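Long-range contacts in glypican-1 (PDB 4YWT), which carries heparan sulfate chains at the cell surface and through them binds alpha-4 (V) collagen and takes part in Schwann cell myelination: residues N78-E83 / A248-V253; D142-L147 / S315-L320; A287-L292 / M457-M462; R199-A204 / N325-N330. The protein carries 3 engineered substitutions. One frame throughout, in Å; residues are numbered along the deposited sequence.

Contact 1. Residues N78-E83 / A248-V253; sequences NRSHAE and AVMKLV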
loop_
_atom_site.group_PDB
_atom_site.type_symbol
_atom_site.label_atom_id
_atom_site.label_comp_id
_atom_site.label_asym_id
_atom_site.label_seq_id
_atom_site.Cartn_x
_atom_site.Cartn_y
_atom_site.Cartn_z
ATOM N N ASN A 78 13.461 -5.637 -29.479
ATOM C CA ASN A 78 12.456 -4.618 -29.193
ATOM C C ASN A 78 11.146 -5.238 -28.721
ATOM O O ASN A 78 10.540 -4.785 -27.741
ATOM C CB ASN A 78 12.201 -3.756 -30.432
ATOM C CG ASN A 78 12.918 -2.421 -30.375
ATOM O OD1 ASN A 78 14.135 -2.348 -30.544
ATOM N ND2 ASN A 78 12.160 -1.354 -30.148
ATOM N N ARG A 79 10.724 -6.288 -29.421
ATOM C CA ARG A 79 9.485 -6.982 -29.098
ATOM C C ARG A 79 9.498 -7.549 -27.682
ATOM O O ARG A 79 8.620 -7.238 -26.878
ATOM C CB ARG A 79 9.222 -8.104 -30.101
ATOM C CG ARG A 79 7.918 -8.838 -29.851
ATOM C CD ARG A 79 6.756 -7.860 -29.851
ATOM N NE ARG A 79 6.677 -7.117 -31.104
ATOM C CZ ARG A 79 6.042 -7.553 -32.185
ATOM N NH1 ARG A 79 5.421 -8.723 -32.156
ATOM N NH2 ARG A 79 6.019 -6.819 -33.289
ATOM N N SER A 80 10.495 -8.376 -27.385
ATOM C CA SER A 80 10.600 -9.008 -26.071
ATOM C C SER A 80 10.697 -7.973 -24.949
ATOM O O SER A 80 10.077 -8.129 -23.887
ATOM C CB SER A 80 11.808 -9.948 -26.029
ATOM O OG SER A 80 12.988 -9.284 -26.445
ATOM N N HIS A 81 11.466 -6.914 -25.194
ATOM C CA HIS A 81 11.597 -5.827 -24.228
ATOM C C HIS A 81 10.243 -5.180 -23.928
ATOM O O HIS A 81 9.836 -5.056 -22.760
ATOM C CB HIS A 81 12.583 -4.777 -24.743
ATOM C CG HIS A 81 12.699 -3.571 -23.863
ATOM N ND1 HIS A 81 11.916 -2.450 -24.029
ATOM C CD2 HIS A 81 13.509 -3.312 -22.809
ATOM C CE1 HIS A 81 12.239 -1.553 -23.116
ATOM N NE2 HIS A 81 13.202 -2.050 -22.363
ATOM N N ALA A 82 9.548 -4.780 -24.991
ATOM C CA ALA A 82 8.225 -4.176 -24.865
ATOM C C ALA A 82 7.261 -5.101 -24.124
ATOM O O ALA A 82 6.442 -4.649 -23.318
ATOM C CB ALA A 82 7.672 -3.826 -26.237
ATOM N N GLU A 83 7.372 -6.397 -24.398
ATOM C CA GLU A 83 6.520 -7.396 -23.763
ATOM C C GLU A 83 6.772 -7.464 -22.256
ATOM O O GLU A 83 5.824 -7.462 -21.455
ATOM C CB GLU A 83 6.738 -8.764 -24.416
ATOM C CG GLU A 83 6.133 -8.870 -25.814
ATOM C CD GLU A 83 6.665 -10.050 -26.609
ATOM O OE1 GLU A 83 7.720 -10.604 -26.233
ATOM O OE2 GLU A 83 6.027 -10.424 -27.616
ATOM N N ALA A 248 19.542 -9.441 -22.275
ATOM C CA ALA A 248 19.345 -10.693 -21.549
ATOM C C ALA A 248 17.955 -11.275 -21.796
ATOM O O ALA A 248 17.778 -12.493 -21.826
ATOM C CB ALA A 248 19.573 -10.483 -20.067
ATOM N N VAL A 249 16.974 -10.395 -21.969
ATOM C CA VAL A 249 15.602 -10.810 -22.232
ATOM C C VAL A 249 15.472 -11.304 -23.667
ATOM O O VAL A 249 14.789 -12.296 -23.926
ATOM C CB VAL A 249 14.603 -9.662 -21.971
ATOM C CG1 VAL A 249 13.248 -9.967 -22.589
ATOM C CG2 VAL A 249 14.463 -9.422 -20.479
ATOM N N MET A 250 16.136 -10.619 -24.594
ATOM C CA MET A 250 16.184 -11.085 -25.976
ATOM C C MET A 250 16.795 -12.481 -26.040
ATOM O O MET A 250 16.289 -13.360 -26.737
ATOM C CB MET A 250 16.981 -10.121 -26.855
ATOM C CG MET A 250 17.317 -10.687 -28.228
ATOM S SD MET A 250 15.857 -11.275 -29.108
ATOM C CE MET A 250 16.608 -12.188 -30.453
ATOM N N LYS A 251 17.881 -12.677 -25.300
ATOM C CA LYS A 251 18.536 -13.977 -25.231
ATOM C C LYS A 251 17.608 -15.015 -24.611
ATOM O O LYS A 251 17.573 -16.171 -25.034
ATOM C CB LYS A 251 19.834 -13.879 -24.428
ATOM C CG LYS A 251 20.646 -15.164 -24.387
ATOM C CD LYS A 251 22.123 -14.875 -24.165
ATOM C CE LYS A 251 22.957 -16.145 -24.238
ATOM N NZ LYS A 251 22.717 -17.042 -23.074
ATOM N N LEU A 252 16.850 -14.584 -23.610
ATOM C CA LEU A 252 15.929 -15.457 -22.897
ATOM C C LEU A 252 14.786 -15.963 -23.773
ATOM O O LEU A 252 14.447 -17.145 -23.744
ATOM C CB LEU A 252 15.351 -14.727 -21.682
ATOM C CG LEU A 252 14.281 -15.481 -20.890
ATOM C CD1 LEU A 252 14.900 -16.659 -20.158
ATOM C CD2 LEU A 252 13.560 -14.554 -19.919
ATOM N N VAL A 253 14.197 -15.063 -24.554
ATOM C CA VAL A 253 12.943 -15.357 -25.236
ATOM C C VAL A 253 13.107 -15.824 -26.683
ATOM O O VAL A 253 12.653 -16.911 -27.041
ATOM C CB VAL A 253 12.015 -14.125 -25.229
ATOM C CG1 VAL A 253 10.695 -14.450 -25.906
ATOM C CG2 VAL A 253 11.779 -13.646 -23.804
#
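Ser80 turns its hydroxyl into the space between its own backbone N and carbonyl carbon (chi1 53°), while Val249 places CG1 anti to its backbone N (chi1 165°). The serine torsion sets OG beside the backbone of 248-253 and within reach of carbonyls on its own helix; its CB is put against the valine methyl by the course of the backbone. Ser80 CB meets Val249 CG1 at 3.7 Å, and the same methyl lies 3.9 Å from Ser80 O, so one valine branch touches both the side chain and the carbonyl of the serine. Ser80 OG approaches Met250 CA at 3.7 Å and Met250 CB at 4.1 Å, contacts that are packing only. Its polar partners are the carbonyls of Ala77 and Leu76, which satisfy this buried hydroxyl. Val253, one helical turn beyond Val249, adds a second, looser contact to the same carbon, its CB 4.3 Å from Ser80 CB. The small side chain thus lets the two backbones come near, with Ser80 CA and Met250 CA 6.0 Å apart. The helix segments cross almost at right angles, at 102°, and their axes approach to 8.6 Å, so the interface is little more than one serine over one valine-methionine-valine patch. Around it, Met250 leads on to Leu76 and Ala77 of helix 70-129 and to Cys61 of the Cys61-Cys255 disulfide. Val249 reaches Leu84 on the long helix and Cys278 on helix 268-278, placing the crossing where helix 243-253 is wedged between those two helices.

Contact 2. Residues D142-L147 / S315-L320; sequences DLYSEL and SVHTWL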
loop_
_atom_site.group_PDB
_atom_site.type_symbol
_atom_site.label_atom_id
_atom_site.label_comp_id
_atom_site.label_asym_id
_atom_site.label_seq_id
_atom_site.Cartn_x
_atom_site.Cartn_y
_atom_site.Cartn_z
ATOM N N ASP A 142 -18.377 22.209 16.584
ATOM C CA ASP A 142 -16.983 22.635 16.584
ATOM C C ASP A 142 -16.062 21.489 16.976
ATOM O O ASP A 142 -15.007 21.302 16.371
ATOM C CB ASP A 142 -16.775 23.819 17.533
ATOM C CG ASP A 142 -17.233 25.135 16.936
ATOM O OD1 ASP A 142 -17.170 25.283 15.697
ATOM O OD2 ASP A 142 -17.653 26.025 17.706
ATOM N N LEU A 143 -16.458 20.724 17.989
ATOM C CA LEU A 143 -15.667 19.571 18.407
ATOM C C LEU A 143 -15.503 18.575 17.260
ATOM O O LEU A 143 -14.402 18.079 17.011
ATOM C CB LEU A 143 -16.300 18.883 19.618
ATOM C CG LEU A 143 -15.547 17.652 20.129
ATOM C CD1 LEU A 143 -14.082 17.983 20.380
ATOM C CD2 LEU A 143 -16.197 17.100 21.385
ATOM N N TYR A 144 -16.598 18.293 16.557
ATOM C CA TYR A 144 -16.541 17.372 15.426
ATOM C C TYR A 144 -15.676 17.913 14.291
ATOM O O TYR A 144 -14.934 17.158 13.660
ATOM C CB TYR A 144 -17.946 17.057 14.912
ATOM C CG TYR A 144 -18.624 15.943 15.676
ATOM C CD1 TYR A 144 -19.491 16.218 16.723
ATOM C CD2 TYR A 144 -18.381 14.613 15.357
ATOM C CE1 TYR A 144 -20.107 15.202 17.426
ATOM C CE2 TYR A 144 -18.993 13.590 16.055
ATOM C CZ TYR A 144 -19.855 13.891 17.088
ATOM O OH TYR A 144 -20.469 12.880 17.790
ATOM N N SER A 145 -15.767 19.214 14.031
ATOM C CA SER A 145 -14.919 19.832 13.016
ATOM C C SER A 145 -13.440 19.702 13.385
ATOM O O SER A 145 -12.596 19.428 12.526
ATOM C CB SER A 145 -15.288 21.304 12.822
ATOM O OG SER A 145 -16.516 21.433 12.125
ATOM N N GLU A 146 -13.138 19.892 14.667
ATOM C CA GLU A 146 -11.774 19.757 15.171
ATOM C C GLU A 146 -11.266 18.327 15.024
ATOM O O GLU A 146 -10.125 18.106 14.612
ATOM C CB GLU A 146 -11.696 20.194 16.637
ATOM C CG GLU A 146 -11.658 21.702 16.839
ATOM C CD GLU A 146 -10.253 22.267 16.734
ATOM O OE1 GLU A 146 -9.448 22.040 17.661
ATOM O OE2 GLU A 146 -9.951 22.935 15.724
ATOM N N LEU A 147 -12.112 17.360 15.371
ATOM C CA LEU A 147 -11.784 15.948 15.192
ATOM C C LEU A 147 -11.503 15.642 13.727
ATOM O O LEU A 147 -10.596 14.875 13.397
ATOM C CB LEU A 147 -12.922 15.060 15.698
ATOM C CG LEU A 147 -13.083 14.867 17.206
ATOM C CD1 LEU A 147 -14.324 14.042 17.496
ATOM C CD2 LEU A 147 -11.856 14.189 17.779
ATOM N N SER A 315 -18.331 6.613 17.586
ATOM C CA SER A 315 -19.155 6.579 18.793
ATOM C C SER A 315 -18.807 7.662 19.821
ATOM O O SER A 315 -19.046 7.482 21.014
ATOM C CB SER A 315 -19.053 5.202 19.453
ATOM O OG SER A 315 -17.782 5.014 20.049
ATOM N N VAL A 316 -18.254 8.778 19.355
ATOM C CA VAL A 316 -17.937 9.918 20.219
ATOM C C VAL A 316 -19.175 10.425 20.971
ATOM O O VAL A 316 -19.124 10.747 22.173
ATOM C CB VAL A 316 -17.330 11.079 19.398
ATOM C CG1 VAL A 316 -17.209 12.336 20.243
ATOM C CG2 VAL A 316 -15.978 10.682 18.823
ATOM N N HIS A 317 -20.292 10.472 20.249
ATOM C CA HIS A 317 -21.547 10.988 20.777
ATOM C C HIS A 317 -22.020 10.220 22.006
ATOM O O HIS A 317 -22.687 10.781 22.872
ATOM C CB HIS A 317 -22.630 10.956 19.696
ATOM C CG HIS A 317 -22.907 9.589 19.152
ATOM N ND1 HIS A 317 -22.140 9.012 18.162
ATOM C CD2 HIS A 317 -23.868 8.687 19.456
ATOM C CE1 HIS A 317 -22.617 7.812 17.883
ATOM N NE2 HIS A 317 -23.665 7.591 18.653
ATOM N N THR A 318 -21.676 8.937 22.079
ATOM C CA THR A 318 -22.059 8.115 23.220
ATOM C C THR A 318 -21.352 8.591 24.486
ATOM O O THR A 318 -21.969 8.717 25.550
ATOM C CB THR A 318 -21.735 6.628 22.982
ATOM O OG1 THR A 318 -20.315 6.438 22.979
ATOM C CG2 THR A 318 -22.311 6.164 21.654
ATOM N N TRP A 319 -20.057 8.865 24.363
ATOM C CA TRP A 319 -19.273 9.361 25.486
ATOM C C TRP A 319 -19.691 10.775 25.863
ATOM O O TRP A 319 -19.744 11.115 27.048
ATOM C CB TRP A 319 -17.777 9.319 25.170
ATOM C CG TRP A 319 -17.252 7.932 24.997
ATOM C CD1 TRP A 319 -16.867 7.340 23.831
ATOM C CD2 TRP A 319 -17.071 6.951 26.025
ATOM N NE1 TRP A 319 -16.446 6.054 24.071
ATOM C CE2 TRP A 319 -16.563 5.790 25.410
ATOM C CE3 TRP A 319 -17.285 6.943 27.408
ATOM C CZ2 TRP A 319 -16.264 4.632 26.127
ATOM C CZ3 TRP A 319 -16.989 5.793 28.120
ATOM C CH2 TRP A 319 -16.483 4.654 27.478
ATOM N N LEU A 320 -19.988 11.597 24.860
ATOM C CA LEU A 320 -20.509 12.935 25.137
ATOM C C LEU A 320 -21.804 12.857 25.952
ATOM O O LEU A 320 -21.957 13.528 26.981
ATOM C CB LEU A 320 -20.745 13.707 23.836
ATOM C CG LEU A 320 -19.508 14.042 22.999
ATOM C CD1 LEU A 320 -19.897 14.846 21.768
ATOM C CD2 LEU A 320 -18.477 14.792 23.831
#
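Tyr144 and His317 meet obliquely, the phenol oxygen arriving at the edge of the imidazole near its plane. The tyrosine reaches this far because CG is anti to its carbonyl carbon (chi1 -84°), which carries the long side chain across toward the start of helix 316-328. Tyr144 OH stands 3.5 Å from His317 CB and 4.0 Å from Val316 CB. The His317 backbone N is also close, but the angle is too poor for a hydrogen bond. One face of the imidazole is covered by Thr318 CG2, and the threonine hydroxyl, Thr318 OG1, bonds to Ser315 O at 2.6 Å in the first turn of the helix. Two aliphatic pairs sit near the aromatic one, each approaching tip to tip. Leu143 CD2 faces Leu320 CD2 at 4.1 Å, and Leu147 CD1 faces Val316 CG2 at 4.0 Å. Beside them the Tyr144 ring is met obliquely by Leu320 CD1 and Val316 CG1. These long reaches span the axes of the two helical segments, which come no nearer than 12.7 Å, with directions 139° apart. Helices 158-177 and 204-236 contribute further apolar residues, among them Phe165, Trp166, Leu208 and Phe216, so the pairs belong to a larger helical core. The polar ends are satisfied by helix 70-129. Its Ser117 OG is hydrogen-bonded to both Tyr144 OH and His317 ND1, a shared hydroxyl that ties the phenol and the imidazole together and probably fixes their rotation within otherwise apolar packing.

Contact 3. Residues A287-L292 / M457-M462; sequences AEWRNL and MQLKIM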
loop_
_atom_site.group_PDB
_atom_site.type_symbol
_atom_site.label_atom_id
_atom_site.label_comp_id
_atom_site.label_asym_id
_atom_site.label_seq_id
_atom_site.Cartn_x
_atom_site.Cartn_y
_atom_site.Cartn_z
ATOM N N ALA A 287 12.826 -4.911 2.008
ATOM C CA ALA A 287 12.907 -4.757 3.460
ATOM C C ALA A 287 11.980 -3.669 4.005
ATOM O O ALA A 287 11.237 -3.896 4.963
ATOM C CB ALA A 287 14.345 -4.470 3.871
ATOM N N GLU A 288 12.024 -2.491 3.393
ATOM C CA GLU A 288 11.250 -1.359 3.884
ATOM C C GLU A 288 9.772 -1.486 3.525
ATOM O O GLU A 288 8.907 -0.996 4.253
ATOM C CB GLU A 288 11.821 -0.046 3.344
ATOM C CG GLU A 288 13.248 0.234 3.796
ATOM C CD GLU A 288 13.461 -0.019 5.280
ATOM O OE1 GLU A 288 12.622 0.428 6.092
ATOM O OE2 GLU A 288 14.468 -0.669 5.632
ATOM N N TRP A 289 9.488 -2.144 2.404
ATOM C CA TRP A 289 8.108 -2.451 2.037
ATOM C C TRP A 289 7.502 -3.370 3.096
ATOM O O TRP A 289 6.402 -3.119 3.601
ATOM C CB TRP A 289 8.056 -3.091 0.647
ATOM C CG TRP A 289 6.699 -3.548 0.191
ATOM C CD1 TRP A 289 6.182 -4.805 0.298
ATOM C CD2 TRP A 289 5.699 -2.759 -0.471
ATOM N NE1 TRP A 289 4.920 -4.848 -0.246
ATOM C CE2 TRP A 289 4.601 -3.605 -0.724
ATOM C CE3 TRP A 289 5.625 -1.420 -0.869
ATOM C CZ2 TRP A 289 3.441 -3.156 -1.356
ATOM C CZ3 TRP A 289 4.473 -0.976 -1.496
ATOM C CH2 TRP A 289 3.396 -1.842 -1.733
ATOM N N ARG A 290 8.242 -4.418 3.447
ATOM C CA ARG A 290 7.809 -5.357 4.476
ATOM C C ARG A 290 7.662 -4.680 5.833
ATOM O O ARG A 290 6.731 -4.978 6.578
ATOM C CB ARG A 290 8.788 -6.528 4.587
ATOM C CG ARG A 290 8.769 -7.472 3.395
ATOM C CD ARG A 290 9.720 -8.637 3.610
ATOM N NE ARG A 290 9.843 -9.474 2.421
ATOM C CZ ARG A 290 9.049 -10.503 2.144
ATOM N NH1 ARG A 290 8.063 -10.825 2.969
ATOM N NH2 ARG A 290 9.238 -11.209 1.037
ATOM N N ASN A 291 8.586 -3.777 6.156
ATOM C CA ASN A 291 8.505 -3.022 7.403
ATOM C C ASN A 291 7.232 -2.185 7.466
ATOM O O ASN A 291 6.480 -2.232 8.454
ATOM C CB ASN A 291 9.728 -2.116 7.569
ATOM C CG ASN A 291 10.974 -2.883 7.965
ATOM O OD1 ASN A 291 10.893 -3.950 8.574
ATOM N ND2 ASN A 291 12.137 -2.339 7.623
ATOM N N LEU A 292 6.998 -1.422 6.402
ATOM C CA LEU A 292 5.817 -0.576 6.320
ATOM C C LEU A 292 4.545 -1.395 6.449
ATOM O O LEU A 292 3.680 -1.072 7.260
ATOM C CB LEU A 292 5.786 0.207 5.007
ATOM C CG LEU A 292 4.633 1.210 4.973
ATOM C CD1 LEU A 292 4.843 2.264 6.046
ATOM C CD2 LEU A 292 4.480 1.856 3.606
ATOM N N MET A 457 13.259 5.742 1.073
ATOM C CA MET A 457 13.219 6.768 2.112
ATOM C C MET A 457 11.787 7.041 2.566
ATOM O O MET A 457 11.512 7.125 3.772
ATOM C CB MET A 457 13.871 8.069 1.634
ATOM C CG MET A 457 15.385 8.005 1.479
ATOM S SD MET A 457 16.240 7.060 2.761
ATOM C CE MET A 457 15.652 7.834 4.269
ATOM N N GLN A 458 10.877 7.173 1.602
ATOM C CA GLN A 458 9.462 7.376 1.917
ATOM C C GLN A 458 8.920 6.255 2.808
ATOM O O GLN A 458 8.251 6.515 3.821
ATOM C CB GLN A 458 8.635 7.472 0.633
ATOM C CG GLN A 458 8.949 8.694 -0.218
ATOM C CD GLN A 458 8.683 9.995 0.515
ATOM O OE1 GLN A 458 7.532 10.354 0.768
ATOM N NE2 GLN A 458 9.748 10.710 0.860
ATOM N N LEU A 459 9.220 5.015 2.431
ATOM C CA LEU A 459 8.818 3.856 3.224
ATOM C C LEU A 459 9.362 3.947 4.647
ATOM O O LEU A 459 8.629 3.715 5.611
ATOM C CB LEU A 459 9.284 2.555 2.566
ATOM C CG LEU A 459 8.710 2.210 1.189
ATOM C CD1 LEU A 459 9.321 0.921 0.665
ATOM C CD2 LEU A 459 7.198 2.098 1.244
ATOM N N LYS A 460 10.643 4.291 4.775
ATOM C CA LYS A 460 11.259 4.476 6.091
ATOM C C LYS A 460 10.489 5.483 6.943
ATOM O O LYS A 460 10.113 5.197 8.089
ATOM C CB LYS A 460 12.709 4.946 5.953
ATOM C CG LYS A 460 13.678 3.922 5.394
ATOM C CD LYS A 460 15.109 4.407 5.589
ATOM C CE LYS A 460 16.099 3.609 4.764
ATOM N NZ LYS A 460 17.441 4.262 4.757
ATOM N N ILE A 461 10.262 6.663 6.373
ATOM C CA ILE A 461 9.580 7.743 7.080
ATOM C C ILE A 461 8.173 7.351 7.530
ATOM O O ILE A 461 7.814 7.523 8.705
ATOM C CB ILE A 461 9.497 9.007 6.203
ATOM C CG1 ILE A 461 10.902 9.558 5.944
ATOM C CG2 ILE A 461 8.626 10.063 6.865
ATOM C CD1 ILE A 461 10.961 10.601 4.852
ATOM N N MET A 462 7.382 6.816 6.603
ATOM C CA MET A 462 6.019 6.411 6.931
ATOM C C MET A 462 6.021 5.326 8.008
ATOM O O MET A 462 5.206 5.356 8.935
ATOM C CB MET A 462 5.285 5.923 5.682
ATOM C CG MET A 462 3.792 5.695 5.882
ATOM S SD MET A 462 2.897 7.194 6.330
ATOM C CE MET A 462 2.335 6.763 7.972
#
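Leu459 and Glu288 press their first side-chain carbons together, CB to CB at 3.7 Å, where the two segments come nearest. Leu459 has CG anti to its carbonyl carbon (chi1 -63°), and beyond it the two branches part, one to the Trp289 backbone and one to Leu292. Leu459 CD1 rests 3.5 Å from Trp289 N, and Leu459 CD2 meets Leu292 CD2 at 3.6 Å, the two leucine side chains crossing at about a right angle. Leu292 takes the other common rotamer, with CG anti to the backbone N (chi1 -174°). This carries its other methyl, CD1, to 3.6 Å from Met462 CG, before the methionine bends at chi2 and chi3 and leads its sulfur away. Glu288 is bent at chi2 as well, laying its carboxylate back along its own helix. There Glu288 OE1 accepts a nearly straight bond from Asn291 ND2 at 3.2 Å; OE1 lies in the asparagine amide plane, while ND2 meets it from above the carboxylate plane. Glu288 OE1 is also 3.7 Å from Lys460 CG, the lysine's aliphatic stem crossing the glutamate obliquely. The first side-chain bond of Trp289 leads away, although its CB still touches Leu459 CD1 at 4.2 Å and Leu459 CD2 nears the ring obliquely. Its NE1 bonds to Val388 O, near the calcium-binding Asp387 and Asp390, and its ring meets Trp392 edge-to-face. The segments run 26° apart, and their joint is chiefly aliphatic. With Lys460 NZ and Glu288 OE2 5.8 Å apart, charge would add at most a weak attraction at this partly exposed margin, beside the buried leucines.

Contact 4. Residues R199-A204 / N325-N330; sequences RPFGEA and NALQDN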
loop_
_atom_site.group_PDB
_atom_site.type_symbol
_atom_site.label_atom_id
_atom_site.label_comp_id
_atom_site.label_asym_id
_atom_site.label_seq_id
_atom_site.Cartn_x
_atom_site.Cartn_y
_atom_site.Cartn_z
ATOM N N ARG A 199 -14.637 15.836 38.988
ATOM C CA ARG A 199 -15.121 15.134 37.804
ATOM C C ARG A 199 -16.635 15.234 37.643
ATOM O O ARG A 199 -17.348 14.245 37.810
ATOM C CB ARG A 199 -14.677 13.672 37.838
ATOM C CG ARG A 199 -13.248 13.473 37.355
ATOM C CD ARG A 199 -12.563 12.317 38.060
ATOM N NE ARG A 199 -11.308 11.955 37.404
ATOM C CZ ARG A 199 -10.676 10.801 37.585
ATOM N NH1 ARG A 199 -11.177 9.891 38.410
ATOM N NH2 ARG A 199 -9.541 10.556 36.945
ATOM N N PRO A 200 -17.128 16.441 37.316
ATOM C CA PRO A 200 -18.565 16.666 37.128
ATOM C C PRO A 200 -19.124 15.888 35.941
ATOM O O PRO A 200 -20.295 15.512 35.960
ATOM C CB PRO A 200 -18.655 18.176 36.881
ATOM C CG PRO A 200 -17.316 18.554 36.353
ATOM C CD PRO A 200 -16.340 17.659 37.054
ATOM N N PHE A 201 -18.300 15.653 34.924
ATOM C CA PHE A 201 -18.736 14.914 33.742
ATOM C C PHE A 201 -18.475 13.416 33.873
ATOM O O PHE A 201 -18.732 12.650 32.942
ATOM C CB PHE A 201 -18.042 15.444 32.486
ATOM C CG PHE A 201 -18.463 16.832 32.093
ATOM C CD1 PHE A 201 -19.770 17.095 31.715
ATOM C CD2 PHE A 201 -17.545 17.868 32.076
ATOM C CE1 PHE A 201 -20.156 18.371 31.344
ATOM C CE2 PHE A 201 -17.924 19.145 31.704
ATOM C CZ PHE A 201 -19.231 19.397 31.339
ATOM N N GLY A 202 -17.955 13.001 35.024
ATOM C CA GLY A 202 -17.648 11.602 35.256
ATOM C C GLY A 202 -16.337 11.177 34.620
ATOM O O GLY A 202 -15.393 11.964 34.536
ATOM N N GLU A 203 -16.279 9.927 34.173
ATOM C CA GLU A 203 -15.060 9.376 33.588
ATOM C C GLU A 203 -15.032 9.555 32.073
ATOM O O GLU A 203 -14.023 9.276 31.425
ATOM C CB GLU A 203 -14.926 7.890 33.932
ATOM C CG GLU A 203 -15.695 7.461 35.170
ATOM C CD GLU A 203 -15.537 5.981 35.466
ATOM O OE1 GLU A 203 -14.498 5.594 36.042
ATOM O OE2 GLU A 203 -16.450 5.203 35.116
ATOM N N ALA A 204 -16.148 10.021 31.522
ATOM C CA ALA A 204 -16.308 10.151 30.075
ATOM C C ALA A 204 -15.265 11.049 29.385
ATOM O O ALA A 204 -14.798 10.702 28.300
ATOM C CB ALA A 204 -17.717 10.647 29.754
ATOM N N ASN A 325 -25.097 13.245 30.914
ATOM C CA ASN A 325 -25.880 12.534 31.924
ATOM C C ASN A 325 -25.222 12.622 33.299
ATOM O O ASN A 325 -25.875 12.942 34.305
ATOM C CB ASN A 325 -26.065 11.066 31.532
ATOM C CG ASN A 325 -27.310 10.834 30.696
ATOM O OD1 ASN A 325 -28.429 10.872 31.208
ATOM N ND2 ASN A 325 -27.121 10.586 29.405
ATOM N N ALA A 326 -23.920 12.346 33.325
ATOM C CA ALA A 326 -23.133 12.434 34.550
ATOM C C ALA A 326 -23.240 13.818 35.184
ATOM O O ALA A 326 -23.479 13.937 36.389
ATOM C CB ALA A 326 -21.678 12.095 34.268
ATOM N N LEU A 327 -23.072 14.859 34.370
ATOM C CA LEU A 327 -23.187 16.228 34.863
ATOM C C LEU A 327 -24.552 16.475 35.487
ATOM O O LEU A 327 -24.653 17.023 36.588
ATOM C CB LEU A 327 -22.949 17.242 33.745
ATOM C CG LEU A 327 -23.089 18.687 34.235
ATOM C CD1 LEU A 327 -21.872 19.102 35.054
ATOM C CD2 LEU A 327 -23.331 19.652 33.090
ATOM N N GLN A 328 -25.599 16.068 34.774
ATOM C CA GLN A 328 -26.963 16.212 35.272
ATOM C C GLN A 328 -27.148 15.562 36.634
ATOM O O GLN A 328 -27.623 16.202 37.571
ATOM C CB GLN A 328 -27.969 15.617 34.291
ATOM C CG GLN A 328 -28.530 16.605 33.290
ATOM C CD GLN A 328 -29.382 15.926 32.241
ATOM O OE1 GLN A 328 -29.271 14.718 32.023
ATOM N NE2 GLN A 328 -30.258 16.690 31.604
ATOM N N ASP A 329 -26.772 14.293 36.749
ATOM C CA ASP A 329 -26.961 13.589 38.014
ATOM C C ASP A 329 -25.872 13.929 39.035
ATOM O O ASP A 329 -25.825 13.348 40.121
ATOM C CB ASP A 329 -27.029 12.081 37.780
ATOM C CG ASP A 329 -28.266 11.673 37.002
ATOM O OD1 ASP A 329 -28.946 12.572 36.463
ATOM O OD2 ASP A 329 -28.570 10.462 36.941
ATOM N N ASN A 330 -25.009 14.878 38.683
ATOM C CA ASN A 330 -24.097 15.482 39.650
ATOM C C ASN A 330 -24.335 16.985 39.792
ATOM O O ASN A 330 -23.481 17.707 40.303
ATOM C CB ASN A 330 -22.640 15.223 39.260
ATOM C CG ASN A 330 -22.111 13.914 39.813
ATOM O OD1 ASN A 330 -22.868 12.971 40.042
ATOM N ND2 ASN A 330 -20.804 13.854 40.037
#
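Ala326 is the first residue of 325-330 to touch the turn, its CB lying 3.3 Å from Phe201 O and 3.9 Å from Gly202 N. Leu327 follows and takes the largest share on the helix side. Its CA approaches Pro200 O at 3.2 Å in a CA-H...O contact, bent to 134° at the hydrogen. With CG anti to its backbone N (chi1 179°), Leu327 runs side by side with Phe201, both side chains pointing the same way. Leu327 CB lies 3.8 Å from Phe201 CD1, Leu327 CD2 is 3.8 Å from Phe201 CE1, and Leu327 CD1 turns instead to Pro200 CB at 3.8 Å. Past the helix end, Asn330 brings its CB near Pro200 O at the margin. The 199-204 segment keeps its shape through a type I beta turn, closed by Gly202 N bonding to Arg199 O at 3.1 Å, which presents Pro200 and Phe201 together to the helix. Beneath the pair, Phe201 and Leu327 both rest on Leu170 and Leu173 of helix 158-177, and the Phe201 ring also meets Trp166. Leu334 of helix 331-334 touches Pro200 and Leu327, so the loop before helix 204-236 is packed against three helices.

The four contacts are strung along an elongated, mostly helical molecule. Contact 1 lies toward one end, contact 3 nearer the middle and contacts 2 and 4 on the far side of the chain's centre; contacts 1 and 4 are 73 Å apart between centres. Contacts 2 and 4 share helix 316-328, have centres 17 Å apart and touch through Trp319 O and Ala204 CB, 3.4 Å apart. Contact 3 uses the preceding helix, 286-299. Along the chain contact 1 closes before contact 3 opens, whereas every other pair alternates. Segments distant in sequence are thus interleaved throughout, binding the rod-like glypican core into one body.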